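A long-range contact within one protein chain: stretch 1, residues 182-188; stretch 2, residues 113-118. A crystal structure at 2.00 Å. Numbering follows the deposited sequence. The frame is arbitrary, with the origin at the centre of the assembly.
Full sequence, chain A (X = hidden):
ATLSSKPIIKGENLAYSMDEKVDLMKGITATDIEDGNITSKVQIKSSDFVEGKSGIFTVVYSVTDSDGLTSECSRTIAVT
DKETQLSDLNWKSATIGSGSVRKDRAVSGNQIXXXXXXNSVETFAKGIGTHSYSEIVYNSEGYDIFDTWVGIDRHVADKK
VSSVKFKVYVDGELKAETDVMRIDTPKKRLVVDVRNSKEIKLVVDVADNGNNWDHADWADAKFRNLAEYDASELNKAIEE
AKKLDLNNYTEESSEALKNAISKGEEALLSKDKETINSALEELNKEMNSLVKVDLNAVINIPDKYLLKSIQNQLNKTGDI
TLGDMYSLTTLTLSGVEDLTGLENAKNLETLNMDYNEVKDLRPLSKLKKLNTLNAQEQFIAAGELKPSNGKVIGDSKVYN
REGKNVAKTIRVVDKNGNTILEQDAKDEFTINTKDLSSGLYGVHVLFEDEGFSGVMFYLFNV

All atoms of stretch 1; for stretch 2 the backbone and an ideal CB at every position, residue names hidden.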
# COMPACT_ATOMS: atom_id res chain seq x y z
N ARG A 182 4.47 10.85 -45.62
CA ARG A 182 4.89 9.97 -46.70
C ARG A 182 5.28 8.61 -46.12
O ARG A 182 5.11 8.34 -44.93
CB ARG A 182 6.02 10.63 -47.49
CG ARG A 182 5.79 12.11 -47.74
CD ARG A 182 6.71 12.66 -48.82
NE ARG A 182 6.22 13.93 -49.34
CZ ARG A 182 5.36 14.04 -50.34
NH1 ARG A 182 4.88 12.96 -50.94
NH2 ARG A 182 4.96 15.24 -50.75
N ILE A 183 5.83 7.75 -46.99
CA ILE A 183 6.15 6.39 -46.58
C ILE A 183 7.19 6.39 -45.46
O ILE A 183 7.05 5.67 -44.46
CB ILE A 183 6.63 5.57 -47.79
CG1 ILE A 183 5.46 5.27 -48.73
CG2 ILE A 183 7.29 4.27 -47.34
CD1 ILE A 183 5.87 4.69 -50.06
N ASP A 184 8.23 7.20 -45.61
CA ASP A 184 9.32 7.24 -44.64
C ASP A 184 9.10 8.26 -43.53
O ASP A 184 10.04 8.55 -42.79
CB ASP A 184 10.65 7.50 -45.35
CG ASP A 184 10.66 8.82 -46.11
OD1 ASP A 184 9.57 9.35 -46.39
OD2 ASP A 184 11.76 9.30 -46.44
N THR A 185 7.90 8.80 -43.40
CA THR A 185 7.61 9.72 -42.31
C THR A 185 7.27 8.93 -41.05
O THR A 185 6.31 8.16 -41.05
CB THR A 185 6.44 10.64 -42.67
OG1 THR A 185 6.70 11.28 -43.92
CG2 THR A 185 6.25 11.70 -41.59
N PRO A 186 8.04 9.09 -39.96
CA PRO A 186 7.72 8.36 -38.73
C PRO A 186 6.34 8.74 -38.20
O PRO A 186 5.83 9.83 -38.46
CB PRO A 186 8.82 8.80 -37.76
CG PRO A 186 9.94 9.26 -38.64
CD PRO A 186 9.29 9.86 -39.85
N LYS A 187 5.74 7.81 -37.46
CA LYS A 187 4.37 8.00 -36.99
C LYS A 187 4.26 9.23 -36.11
O LYS A 187 5.18 9.57 -35.35
CB LYS A 187 3.91 6.76 -36.22
CG LYS A 187 4.68 6.48 -34.93
CD LYS A 187 4.16 5.24 -34.23
CE LYS A 187 4.64 5.18 -32.78
NZ LYS A 187 6.12 5.37 -32.68
N LYS A 188 3.13 9.93 -36.22
CA LYS A 188 2.87 11.14 -35.46
C LYS A 188 1.72 10.91 -34.49
O LYS A 188 0.81 10.11 -34.76
CB LYS A 188 2.53 12.31 -36.40
CG LYS A 188 3.73 12.86 -37.16
CD LYS A 188 3.30 13.93 -38.15
CE LYS A 188 4.45 14.34 -39.06
NZ LYS A 188 5.59 14.91 -38.29
N UNK A 113 0.50 -1.38 -39.07
CA UNK A 113 1.94 -1.23 -38.94
C UNK A 113 2.35 0.17 -39.39
O UNK A 113 2.00 0.59 -40.50
CB UNK A 113 2.67 -2.30 -39.75
N UNK A 114 3.08 0.87 -38.53
CA UNK A 114 3.58 2.20 -38.82
C UNK A 114 5.09 2.23 -38.61
O UNK A 114 5.69 1.27 -38.12
CB UNK A 114 2.89 3.25 -37.94
N UNK A 115 5.70 3.35 -38.98
CA UNK A 115 7.14 3.52 -38.88
C UNK A 115 7.50 4.33 -37.64
O UNK A 115 6.85 5.34 -37.34
CB UNK A 115 7.69 4.20 -40.14
N UNK A 116 8.53 3.88 -36.93
CA UNK A 116 9.01 4.57 -35.75
C UNK A 116 10.11 5.57 -36.11
O UNK A 116 10.57 5.64 -37.25
CB UNK A 116 9.52 3.56 -34.72
N UNK A 117 10.52 6.35 -35.11
CA UNK A 117 11.56 7.35 -35.34
C UNK A 117 12.90 6.71 -35.67
O UNK A 117 13.68 7.28 -36.45
CB UNK A 117 11.71 8.25 -34.11
N UNK A 118 13.19 5.54 -35.10
CA UNK A 118 14.43 4.83 -35.36
C UNK A 118 14.34 3.89 -36.55
O UNK A 118 15.14 2.95 -36.66
CB UNK A 118 14.84 4.04 -34.12

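Position 113 opens the stretch in extended conformation (phi/psi -137/127), and its ideal CB has no atom of stretch 1 within 5.5 Å. Stretch 1 therefore hardly restricts the choice, and almost any residue compatible with a strand would do. The deposited residue is Arg113, whose side chain makes no contact with stretch 1.

At 114 the CA-to-CB bond points toward stretch 1, and the ideal CB lies 4.0 Å from Lys187 CB. What stretch 1 offers here is the aliphatic base of a lysine, with no donor or acceptor close by, so a strand-compatible hydrophobic residue such as valine, isoleucine, leucine or methionine would fit. The residue is Leu114; its CD1 packs 3.9 Å from Lys187 CB, a purely apolar contact.

Position 115 is where the backbones meet. Its carbonyl accepts a hydrogen bond from the main chain, Lys187 N to the O of residue 115 at 2.7 Å and 160°, and the same oxygen receives a CA-H...O contact from Pro186 CA at 3.4 Å. Neither depends on the side chain. CA-to-CB runs sideways, with the CB 4.3 Å from Thr185 O and 4.6 Å from Ile183 O, beside the turn that spans Arg182 to Thr185. A donor might seek those carbonyls, but an aliphatic chain of moderate length could equally lie against the turn's backbone. The deposited Leu115, with chi1 t and chi2 p, takes the second course: its CD2 comes within 3.5 Å of Asp184 O and 4.1 Å of Ile183 O.

Position 116 points its CB away, yet that atom is only 4.4 Å from Lys187 NZ. A short side chain carrying an oxygen, such as aspartate, asparagine or perhaps serine, could meet the ammonium group. Asn116, with chi1 m, does so through its amide oxygen: Lys187 NZ donates to Asn116 OD1 at 2.6 Å. The lysine chain, trans at chi2 and chi3 but turned at chi4 (m), thus ends on a neutral acceptor.

At 117 the chain has left the strand (phi/psi -66/-33), and CB points sideways, 4.7 Å from Pro186 CB. The proline offers a carbon surface and no N-H donor, so an apolar chain or a longer polar one could lie beside it. In Glu117 the chain bends at chi2 (p), bringing OE1 to 3.4 Å from Pro186 CB, a contact without a hydrogen bond.

Position 118 again has nothing of stretch 1 within 5.5 Å of its CB, leaving the choice open. Asp118 makes no contact with stretch 1.

Stretch 2 (113-118) RLLNED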
# COMPACT_ATOMS: atom_id res chain seq x y z
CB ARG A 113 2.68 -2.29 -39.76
CG ARG A 113 2.53 -3.70 -39.22
CD ARG A 113 3.08 -4.74 -40.18
NE ARG A 113 2.46 -4.67 -41.50
CZ ARG A 113 3.13 -4.67 -42.65
NH1 ARG A 113 4.45 -4.74 -42.64
NH2 ARG A 113 2.48 -4.61 -43.80
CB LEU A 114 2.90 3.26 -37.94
CG LEU A 114 1.39 3.43 -38.14
CD1 LEU A 114 0.86 4.55 -37.26
CD2 LEU A 114 1.08 3.70 -39.60
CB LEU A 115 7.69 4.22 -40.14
CG LEU A 115 9.21 4.36 -40.24
CD1 LEU A 115 9.85 3.02 -40.55
CD2 LEU A 115 9.58 5.39 -41.29
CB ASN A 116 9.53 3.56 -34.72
CG ASN A 116 8.41 2.80 -34.03
OD1 ASN A 116 7.36 3.36 -33.72
ND2 ASN A 116 8.64 1.52 -33.79
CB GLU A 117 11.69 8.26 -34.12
CG GLU A 117 12.25 9.64 -34.44
CD GLU A 117 11.32 10.46 -35.31
OE1 GLU A 117 10.10 10.43 -35.07
OE2 GLU A 117 11.82 11.14 -36.23
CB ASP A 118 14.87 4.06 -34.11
CG ASP A 118 13.83 3.06 -33.65
OD1 ASP A 118 12.73 3.01 -34.23
OD2 ASP A 118 14.12 2.31 -32.69
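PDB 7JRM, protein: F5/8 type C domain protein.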